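Local coordinates for protein benzyl alcohol dehydrogenase (Acinetobacter calcoaceticus, PDB 1F8F) that catalyses the NAD-dependent oxidation of benzyl alcohol, probably by holding the alcohol on a zinc ion beside the nicotinamide ring of the bound cofactor, at residues 45-50 against 63-68; 89-94 against 103-108. All coordinates share one frame; numbering follows the deposited sequence.

Contact 1. Residues 45-50 against 63-68. With ZN (zinc ion), chain B; NAD (nicotinamide-adenine-dinucleotide), chain F; EOH (ethanol), chain G.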
ATOM      1  N   HIS A  45     -28.871   5.829  15.279  1.00 40.65           N
ATOM      2  CA  HIS A  45     -29.371   7.017  14.642  1.00 43.69           C
ATOM      3  C   HIS A  45     -30.130   6.712  13.370  1.00 43.59           C
ATOM      4  O   HIS A  45     -31.226   7.180  13.076  1.00 43.36           O
ATOM      5  CB  HIS A  45     -28.148   7.948  14.443  1.00 47.63           C
ATOM      6  CG  HIS A  45     -28.640   9.314  14.048  1.00 51.74           C
ATOM      7  ND1 HIS A  45     -28.283   9.934  12.872  1.00 53.10           N
ATOM      8  CD2 HIS A  45     -29.517  10.135  14.687  1.00 52.27           C
ATOM      9  CE1 HIS A  45     -28.904  11.102  12.794  1.00 53.59           C
ATOM     10  NE2 HIS A  45     -29.651  11.238  13.880  1.00 54.34           N
ATOM     11  N   THR A  46     -29.554   5.801  12.574  1.00 43.18           N
ATOM     12  CA  THR A  46     -30.120   5.280  11.367  1.00 40.65           C
ATOM     13  C   THR A  46     -31.488   4.658  11.550  1.00 40.92           C
ATOM     14  O   THR A  46     -32.303   4.797  10.608  1.00 40.57           O
ATOM     15  CB  THR A  46     -29.136   4.318  10.666  1.00 40.35           C
ATOM     16  OG1 THR A  46     -27.865   4.988  10.484  1.00 41.33           O
ATOM     17  CG2 THR A  46     -29.691   3.955   9.303  1.00 37.57           C
ATOM     18  N   ASP A  47     -31.824   4.026  12.677  1.00 39.23           N
ATOM     19  CA  ASP A  47     -33.196   3.497  12.796  1.00 39.95           C
ATOM     20  C   ASP A  47     -34.190   4.679  12.786  1.00 38.58           C
ATOM     21  O   ASP A  47     -35.279   4.652  12.222  1.00 39.69           O
ATOM     22  CB  ASP A  47     -33.414   2.625  14.015  1.00 38.89           C
ATOM     23  CG  ASP A  47     -32.709   1.337  14.210  1.00 39.99           C
ATOM     24  OD1 ASP A  47     -33.209   0.192  14.039  1.00 42.04           O
ATOM     25  OD2 ASP A  47     -31.507   1.381  14.602  1.00 40.75           O
ATOM     26  N   LEU A  48     -33.769   5.758  13.424  1.00 39.63           N
ATOM     27  CA  LEU A  48     -34.531   6.976  13.566  1.00 41.01           C
ATOM     28  C   LEU A  48     -34.742   7.738  12.282  1.00 43.06           C
ATOM     29  O   LEU A  48     -35.867   8.106  11.940  1.00 43.24           O
ATOM     30  CB  LEU A  48     -33.841   7.849  14.609  1.00 41.74           C
ATOM     31  CG  LEU A  48     -33.826   7.255  16.033  1.00 40.68           C
ATOM     32  CD1 LEU A  48     -33.349   8.311  17.007  1.00 41.57           C
ATOM     33  CD2 LEU A  48     -35.176   6.681  16.373  1.00 40.51           C
ATOM     34  N   ILE A  49     -33.651   7.934  11.525  1.00 44.57           N
ATOM     35  CA  ILE A  49     -33.757   8.612  10.236  1.00 43.83           C
ATOM     36  C   ILE A  49     -34.645   7.814   9.288  1.00 41.93           C
ATOM     37  O   ILE A  49     -35.128   8.511   8.408  1.00 41.10           O
ATOM     38  CB  ILE A  49     -32.422   8.957   9.542  1.00 43.55           C
ATOM     39  CG1 ILE A  49     -31.632   7.700   9.159  1.00 44.35           C
ATOM     40  CG2 ILE A  49     -31.529   9.863  10.364  1.00 43.57           C
ATOM     41  CD1 ILE A  49     -32.079   6.994   7.887  1.00 42.09           C
ATOM     42  N   VAL A  50     -34.892   6.521   9.374  1.00 42.65           N
ATOM     43  CA  VAL A  50     -35.740   5.729   8.500  1.00 44.39           C
ATOM     44  C   VAL A  50     -37.226   5.816   8.825  1.00 47.30           C
ATOM     45  O   VAL A  50     -38.142   5.628   8.021  1.00 46.76           O
ATOM     46  CB  VAL A  50     -35.287   4.255   8.613  1.00 44.29           C
ATOM     47  CG1 VAL A  50     -36.213   3.191   8.047  1.00 42.21           C
ATOM     48  CG2 VAL A  50     -33.917   4.106   7.942  1.00 43.89           C
ATOM     49  N   LEU A  63     -37.758  -2.585  12.202  1.00 31.17           N
ATOM     50  CA  LEU A  63     -36.390  -2.109  12.134  1.00 30.60           C
ATOM     51  C   LEU A  63     -35.428  -2.776  13.108  1.00 26.82           C
ATOM     52  O   LEU A  63     -35.645  -3.911  13.439  1.00 24.99           O
ATOM     53  CB  LEU A  63     -36.364  -0.577  12.246  1.00 29.25           C
ATOM     54  CG  LEU A  63     -37.437   0.094  11.378  1.00 30.72           C
ATOM     55  CD1 LEU A  63     -37.441   1.595  11.613  1.00 27.16           C
ATOM     56  CD2 LEU A  63     -37.210  -0.221   9.885  1.00 31.09           C
ATOM     57  N   GLY A  64     -34.406  -2.107  13.660  1.00 28.45           N
ATOM     58  CA  GLY A  64     -33.426  -2.766  14.530  1.00 25.26           C
ATOM     59  C   GLY A  64     -32.343  -3.351  13.604  1.00 28.16           C
ATOM     60  O   GLY A  64     -32.651  -4.026  12.628  1.00 26.90           O
ATOM     61  N   HIS A  65     -31.074  -3.029  13.847  1.00 27.82           N
ATOM     62  CA  HIS A  65     -30.036  -3.512  12.951  1.00 28.92           C
ATOM     63  C   HIS A  65     -28.759  -3.772  13.752  1.00 27.52           C
ATOM     64  O   HIS A  65     -27.680  -3.791  13.180  1.00 26.07           O
ATOM     65  CB  HIS A  65     -29.816  -2.621  11.748  1.00 29.57           C
ATOM     66  CG  HIS A  65     -29.238  -1.270  11.993  1.00 29.90           C
ATOM     67  ND1 HIS A  65     -30.040  -0.228  12.429  1.00 31.07           N
ATOM     68  CD2 HIS A  65     -27.993  -0.778  11.831  1.00 29.88           C
ATOM     69  CE1 HIS A  65     -29.306   0.876  12.554  1.00 31.11           C
ATOM     70  NE2 HIS A  65     -28.050   0.569  12.208  1.00 35.42           N
ATOM     71  N   GLU A  66     -28.950  -3.812  15.079  1.00 27.30           N
ATOM     72  CA  GLU A  66     -27.773  -4.126  15.913  1.00 28.18           C
ATOM     73  C   GLU A  66     -28.023  -5.311  16.840  1.00 26.20           C
ATOM     74  O   GLU A  66     -27.749  -5.258  18.049  1.00 24.14           O
ATOM     75  CB  GLU A  66     -27.286  -2.892  16.660  1.00 27.87           C
ATOM     76  CG  GLU A  66     -26.748  -1.754  15.770  1.00 28.51           C
ATOM     77  CD  GLU A  66     -26.213  -0.586  16.571  1.00 29.88           C
ATOM     78  OE1 GLU A  66     -26.488  -0.367  17.756  1.00 28.50           O
ATOM     79  OE2 GLU A  66     -25.404   0.204  16.030  1.00 33.59           O
ATOM     80  N   GLY A  67     -28.435  -6.483  16.346  1.00 26.04           N
ATOM     81  CA  GLY A  67     -28.837  -7.604  17.172  1.00 21.31           C
ATOM     82  C   GLY A  67     -27.785  -8.560  17.623  1.00 22.83           C
ATOM     83  O   GLY A  67     -26.727  -8.661  17.004  1.00 20.27           O
ATOM     84  N   SER A  68     -28.042  -9.230  18.733  1.00 21.99           N
ATOM     85  CA  SER A  68     -27.206 -10.294  19.245  1.00 24.49           C
ATOM     86  C   SER A  68     -28.198 -11.331  19.823  1.00 28.34           C
ATOM     87  O   SER A  68     -29.319 -10.930  20.231  1.00 24.75           O
ATOM     88  CB  SER A  68     -26.148  -9.849  20.200  1.00 22.97           C
ATOM     89  OG  SER A  68     -26.589  -9.236  21.386  1.00 23.44           O
TER
HETATM   90 ZN    ZN B 372     -26.239   1.875  12.193  1.00 42.42          ZN
HETATM   91  PA  NAD F 375     -24.914  10.303  17.732  1.00 46.37           P
HETATM   92  O1A NAD F 375     -24.708   9.376  18.889  1.00 44.19           O
HETATM   93  O2A NAD F 375     -26.142  11.111  17.711  1.00 44.45           O
HETATM   94  O5B NAD F 375     -23.607  11.167  17.477  1.00 47.34           O
HETATM   95  C5B NAD F 375     -23.361  12.327  16.644  1.00 50.03           C
HETATM   96  C4B NAD F 375     -22.811  13.481  17.469  1.00 50.64           C
HETATM   97  O4B NAD F 375     -22.703  14.668  16.613  1.00 51.73           O
HETATM   98  C3B NAD F 375     -23.630  13.919  18.696  1.00 50.24           C
HETATM   99  O3B NAD F 375     -22.926  13.705  19.912  1.00 47.30           O
HETATM  100  C2B NAD F 375     -23.885  15.415  18.523  1.00 50.76           C
HETATM  101  O2B NAD F 375     -23.716  16.204  19.707  1.00 49.44           O
HETATM  102  C1B NAD F 375     -22.826  15.787  17.472  1.00 52.24           C
HETATM  103  N9A NAD F 375     -23.149  16.962  16.670  1.00 53.28           N
HETATM  104  C8A NAD F 375     -24.274  17.220  15.930  1.00 54.10           C
HETATM  105  N7A NAD F 375     -24.232  18.403  15.314  1.00 54.32           N
HETATM  106  C5A NAD F 375     -23.013  18.934  15.699  1.00 54.44           C
HETATM  107  C6A NAD F 375     -22.371  20.150  15.402  1.00 54.81           C
HETATM  108  N6A NAD F 375     -22.856  21.103  14.611  1.00 55.88           N
HETATM  109  N1A NAD F 375     -21.143  20.356  15.943  1.00 54.60           N
HETATM  110  C2A NAD F 375     -20.611  19.395  16.759  1.00 53.81           C
HETATM  111  N3A NAD F 375     -21.121  18.245  17.088  1.00 53.41           N
HETATM  112  C4A NAD F 375     -22.334  18.071  16.535  1.00 53.26           C
HETATM  113  O3  NAD F 375     -24.872   9.358  16.403  1.00 46.51           O
HETATM  114  PN  NAD F 375     -23.914   8.106  16.168  1.00 46.55           P
HETATM  115  O1N NAD F 375     -22.559   8.377  16.685  1.00 47.16           O
HETATM  116  O2N NAD F 375     -24.538   6.907  16.745  1.00 47.84           O
HETATM  117  O5D NAD F 375     -23.956   8.068  14.542  1.00 50.15           O
HETATM  118  C5D NAD F 375     -23.138   8.993  13.805  1.00 51.48           C
HETATM  119  C4D NAD F 375     -23.543   9.207  12.392  1.00 53.76           C
HETATM  120  O4D NAD F 375     -22.979   8.204  11.486  1.00 53.56           O
HETATM  121  C3D NAD F 375     -25.005   9.397  11.970  1.00 53.88           C
HETATM  122  O3D NAD F 375     -25.036  10.237  10.800  1.00 54.37           O
HETATM  123  C2D NAD F 375     -25.333   7.971  11.506  1.00 54.07           C
HETATM  124  O2D NAD F 375     -26.537   7.859  10.763  1.00 54.23           O
HETATM  125  C1D NAD F 375     -24.070   7.784  10.651  1.00 53.90           C
HETATM  126  N1N NAD F 375     -23.817   6.366  10.417  1.00 52.71           N
HETATM  127  C2N NAD F 375     -23.085   6.071   9.313  1.00 51.52           C
HETATM  128  C3N NAD F 375     -22.769   4.747   9.073  1.00 49.08           C
HETATM  129  C7N NAD F 375     -21.911   4.287   7.842  1.00 46.25           C
HETATM  130  O7N NAD F 375     -21.696   3.088   7.673  1.00 38.94           O
HETATM  131  N7N NAD F 375     -21.456   5.309   7.032  1.00 44.05           N
HETATM  132  C4N NAD F 375     -23.170   3.722   9.979  1.00 50.33           C
HETATM  133  C5N NAD F 375     -23.378   4.238  11.278  1.00 51.45           C
HETATM  134  C6N NAD F 375     -23.727   5.538  11.579  1.00 52.04           C
HETATM  135  C1  EOH G 374     -25.706   2.384   8.893  1.00 50.90           C
HETATM  136  C2  EOH G 374     -25.544   3.184   7.669  1.00 49.99           C
HETATM  137  O   EOH G 374     -26.229   3.007  10.066  1.00 45.96           O
HETATM  138  O   HOH W   1     -30.005  -0.780  15.331  1.00 32.71           O
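Asp47 reaches from helix 45-51 to the backbone N of Gly64 and the ring of His65, and its carboxylate does most of the joining. From CB the chain swings with CG anti to the carbonyl carbon (chi1 -64°), which carries the acid group across to the loop. Asp47 CG lies 3.6 Å from His65 ND1. Beyond it the two oxygens divide the work. Asp47 OD1 accepts a short hydrogen bond of 2.6 Å from Gly64 N, met nearly along the C-O direction although bent at hydrogen (135°). Asp47 OD2 sits at the rim of the imidazole, near its plane, 3.0 Å from His65 CE1, with the carboxylate turned 33° from the ring. One water donates to OD2 and accepts from His65 N, so both oxygens are linked to the loop backbone.

The far side of the His65 ring binds the zinc ion, NE2 to metal 2.2 Å, in a site completed by Cys44, Cys173 and the oxygen of a bound ethanol. The nearby carboxylate could polarise the zinc-bound ring. Thr46 CB touches His65 CE1 at 3.9 Å, while Thr46 OG1 donates to the ethanol O at 2.6 Å and accepts from the ribose O2D of NAD. The ethanol, probably from the crystallisation liquor, thus occupies a position consistent with that of the substrate alcohol, in the zinc and threonine setting familiar from medium-chain alcohol dehydrogenases. Farther along the helix, Val50 CG1 packs against Leu63 CD2 at 4.0 Å.

Phe140 stacks on His65, and Phe145 touches Asp47. Helix 45-51 follows strand 33-42, and the loop runs into strand 66-74, which pairs antiparallel with that same strand, placing the contact at the end of this strand pair where 33-42 finishes and 66-74 begins.

Contact 2. Residues 89-94 against 103-108. With ZN (zinc ion), chain C.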
ATOM      1  N   LEU A  89     -25.234  -9.923  14.534  1.00 19.11           N
ATOM      2  CA  LEU A  89     -25.811  -9.823  13.214  1.00 20.57           C
ATOM      3  C   LEU A  89     -25.428  -8.438  12.663  1.00 25.23           C
ATOM      4  O   LEU A  89     -25.787  -7.397  13.188  1.00 23.71           O
ATOM      5  CB  LEU A  89     -27.340  -9.742  13.316  1.00 21.93           C
ATOM      6  CG  LEU A  89     -28.001 -10.801  14.189  1.00 21.91           C
ATOM      7  CD1 LEU A  89     -29.514 -10.858  13.893  1.00 23.21           C
ATOM      8  CD2 LEU A  89     -27.422 -12.200  13.906  1.00 23.07           C
ATOM      9  N   SER A  90     -24.630  -8.465  11.628  1.00 22.95           N
ATOM     10  CA  SER A  90     -24.023  -7.350  10.962  1.00 22.36           C
ATOM     11  C   SER A  90     -24.847  -6.975   9.735  1.00 23.25           C
ATOM     12  O   SER A  90     -25.921  -7.555   9.545  1.00 20.76           O
ATOM     13  CB  SER A  90     -22.577  -7.708  10.552  1.00 25.52           C
ATOM     14  OG  SER A  90     -21.781  -6.630  10.129  1.00 26.71           O
ATOM     15  N   TYR A  91     -24.415  -6.021   8.917  1.00 22.00           N
ATOM     16  CA  TYR A  91     -25.154  -5.634   7.739  1.00 23.40           C
ATOM     17  C   TYR A  91     -25.206  -6.774   6.701  1.00 25.65           C
ATOM     18  O   TYR A  91     -24.675  -7.852   6.813  1.00 27.18           O
ATOM     19  CB  TYR A  91     -24.597  -4.384   7.097  1.00 20.32           C
ATOM     20  CG  TYR A  91     -23.119  -4.494   6.702  1.00 21.35           C
ATOM     21  CD1 TYR A  91     -22.741  -4.873   5.413  1.00 21.10           C
ATOM     22  CD2 TYR A  91     -22.124  -4.145   7.601  1.00 18.31           C
ATOM     23  CE1 TYR A  91     -21.399  -4.989   5.057  1.00 20.62           C
ATOM     24  CE2 TYR A  91     -20.786  -4.238   7.281  1.00 20.24           C
ATOM     25  CZ  TYR A  91     -20.442  -4.619   5.992  1.00 20.85           C
ATOM     26  OH  TYR A  91     -19.108  -4.723   5.680  1.00 21.52           O
ATOM     27  N   GLY A  92     -25.937  -6.507   5.627  1.00 26.02           N
ATOM     28  CA  GLY A  92     -26.279  -7.326   4.508  1.00 24.82           C
ATOM     29  C   GLY A  92     -25.508  -7.179   3.212  1.00 26.46           C
ATOM     30  O   GLY A  92     -25.432  -6.164   2.542  1.00 29.42           O
ATOM     31  N   TYR A  93     -24.818  -8.294   2.844  1.00 28.16           N
ATOM     32  CA  TYR A  93     -24.014  -8.376   1.626  1.00 27.54           C
ATOM     33  C   TYR A  93     -24.218  -9.661   0.827  1.00 29.68           C
ATOM     34  O   TYR A  93     -24.596 -10.718   1.328  1.00 29.22           O
ATOM     35  CB  TYR A  93     -22.542  -8.094   1.876  1.00 24.41           C
ATOM     36  CG  TYR A  93     -21.756  -9.080   2.702  1.00 25.16           C
ATOM     37  CD1 TYR A  93     -21.980  -9.162   4.080  1.00 26.21           C
ATOM     38  CD2 TYR A  93     -20.796  -9.927   2.170  1.00 23.73           C
ATOM     39  CE1 TYR A  93     -21.306 -10.033   4.909  1.00 24.63           C
ATOM     40  CE2 TYR A  93     -20.091 -10.812   2.972  1.00 24.51           C
ATOM     41  CZ  TYR A  93     -20.361 -10.854   4.323  1.00 26.15           C
ATOM     42  OH  TYR A  93     -19.665 -11.751   5.123  1.00 26.04           O
ATOM     43  N   CYS A  94     -23.996  -9.559  -0.491  1.00 28.02           N
ATOM     44  CA  CYS A  94     -24.186 -10.673  -1.405  1.00 29.13           C
ATOM     45  C   CYS A  94     -23.034 -11.680  -1.420  1.00 29.94           C
ATOM     46  O   CYS A  94     -23.455 -12.834  -1.525  1.00 26.58           O
ATOM     47  CB  CYS A  94     -24.530 -10.210  -2.823  1.00 28.39           C
ATOM     48  SG  CYS A  94     -23.072  -9.973  -3.871  1.00 25.11           S
ATOM     49  N   GLY A 103     -12.717  -8.550  -0.989  1.00 25.99           N
ATOM     50  CA  GLY A 103     -12.585  -8.123   0.397  1.00 25.86           C
ATOM     51  C   GLY A 103     -13.132  -6.774   0.813  1.00 25.17           C
ATOM     52  O   GLY A 103     -12.750  -6.100   1.797  1.00 21.12           O
ATOM     53  N   ASN A 104     -14.162  -6.311   0.106  1.00 24.29           N
ATOM     54  CA  ASN A 104     -14.868  -5.064   0.332  1.00 23.27           C
ATOM     55  C   ASN A 104     -16.374  -5.243   0.385  1.00 21.89           C
ATOM     56  O   ASN A 104     -17.075  -4.578  -0.394  1.00 21.74           O
ATOM     57  CB  ASN A 104     -14.598  -4.126  -0.866  1.00 24.59           C
ATOM     58  CG  ASN A 104     -13.160  -3.785  -1.159  1.00 27.39           C
ATOM     59  OD1 ASN A 104     -12.496  -2.998  -0.458  1.00 27.84           O
ATOM     60  ND2 ASN A 104     -12.547  -4.345  -2.225  1.00 28.92           N
ATOM     61  N   PRO A 105     -16.916  -6.040   1.297  1.00 21.19           N
ATOM     62  CA  PRO A 105     -18.362  -6.296   1.332  1.00 19.82           C
ATOM     63  C   PRO A 105     -19.179  -5.059   1.602  1.00 21.93           C
ATOM     64  O   PRO A 105     -20.333  -4.846   1.173  1.00 20.24           O
ATOM     65  CB  PRO A 105     -18.531  -7.366   2.427  1.00 19.18           C
ATOM     66  CG  PRO A 105     -17.325  -7.157   3.313  1.00 21.10           C
ATOM     67  CD  PRO A 105     -16.183  -6.827   2.329  1.00 19.41           C
ATOM     68  N   ALA A 106     -18.577  -4.098   2.357  1.00 22.05           N
ATOM     69  CA  ALA A 106     -19.327  -2.861   2.614  1.00 23.35           C
ATOM     70  C   ALA A 106     -19.700  -2.156   1.296  1.00 25.47           C
ATOM     71  O   ALA A 106     -20.618  -1.336   1.368  1.00 22.81           O
ATOM     72  CB  ALA A 106     -18.548  -1.929   3.508  1.00 21.52           C
ATOM     73  N   TYR A 107     -19.024  -2.380   0.183  1.00 27.32           N
ATOM     74  CA  TYR A 107     -19.184  -1.756  -1.113  1.00 26.41           C
ATOM     75  C   TYR A 107     -19.913  -2.630  -2.112  1.00 24.42           C
ATOM     76  O   TYR A 107     -20.000  -2.367  -3.311  1.00 22.55           O
ATOM     77  CB  TYR A 107     -17.794  -1.174  -1.594  1.00 23.01           C
ATOM     78  CG  TYR A 107     -17.348  -0.187  -0.502  1.00 21.91           C
ATOM     79  CD1 TYR A 107     -18.036   0.991  -0.240  1.00 21.40           C
ATOM     80  CD2 TYR A 107     -16.309  -0.517   0.345  1.00 22.03           C
ATOM     81  CE1 TYR A 107     -17.712   1.823   0.796  1.00 21.80           C
ATOM     82  CE2 TYR A 107     -15.913   0.374   1.334  1.00 22.84           C
ATOM     83  CZ  TYR A 107     -16.643   1.524   1.602  1.00 20.69           C
ATOM     84  OH  TYR A 107     -16.157   2.307   2.639  1.00 23.11           O
ATOM     85  N   CYS A 108     -20.458  -3.739  -1.640  1.00 23.34           N
ATOM     86  CA  CYS A 108     -21.257  -4.705  -2.399  1.00 22.74           C
ATOM     87  C   CYS A 108     -22.154  -3.960  -3.351  1.00 25.33           C
ATOM     88  O   CYS A 108     -22.913  -3.026  -3.034  1.00 23.53           O
ATOM     89  CB  CYS A 108     -22.138  -5.625  -1.519  1.00 22.57           C
ATOM     90  SG  CYS A 108     -23.324  -6.773  -2.207  1.00 21.13           S
TER
HETATM   91 ZN    ZN C 373     -21.778  -8.217  -3.205  1.00 26.00          ZN
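Pro105 is the bump of this contact, and it fits the angle formed by the Tyr93 ring face and the phenol tip of Tyr91, with Ala106 CB beside that tip. The proline CB stands over one face of the Tyr93 ring, 3.8 Å from its centroid and 26° off the normal, which meets the geometry of a CH-pi contact. Pro105 CB is displaced toward the rim, coming to 3.4 Å from Tyr93 CD2. The two side chains lie side by side and point the same way; with Tyr93 CG between the backbone N and the carbonyl carbon (chi1 67°), the ring is directed back over Pro105. The tip of Tyr91 meets the proline at a different atom: Tyr91 OH lies 3.8 Å from Pro105 CG and 3.6 Å from Ala106 CB. Pro105 and Ala106 belong to a short 3-10 turn, so the phenol tip rests against its opening residues.

At the other end the packing gives way to metal binding. Cys94 SG and Cys108 SG each hold the zinc ion at 2.3 Å, with the two sulphurs 3.6 Å apart. Cys108 SG also accepts a nearly straight hydrogen bond from Cys94 N (3.3 Å, 165°), a backbone donor that would be expected to temper the charge on the thiolate. Next to the metal site, Tyr93 CB and Cys108 CB touch at 4.2 Å.

Pro321, at the start of helix 321-333, touches Tyr91 and Pro105. Cys97 and Cys100 complete the four-cysteine coordination; this site, distinct from the zinc ion of the active site, corresponds to the structural zinc site of zinc-dependent alcohol dehydrogenases.

In the fold
From the N terminus, the chain leaves strand 33-42 into helix 45-51, and contact 1 closes the loop of 12 residues that leads to strand 66-74. The chain then returns along strand 86-89, antiparallel to 66-74, and enters the lobe where contact 2 closes a shorter excursion of eight residues containing helix 98-101. The contacts are in series: neither nests within nor crosses the other. They lie about 16 Å apart, centre to centre, yet meet directly, since Gly67 O is 3.2 Å from Leu89 N, a probable hydrogen bond between the paired strands. The strand pair 66-74 and 86-89 thus links the loop carrying zinc ligand His65 to the loop entering the four-cysteine lobe.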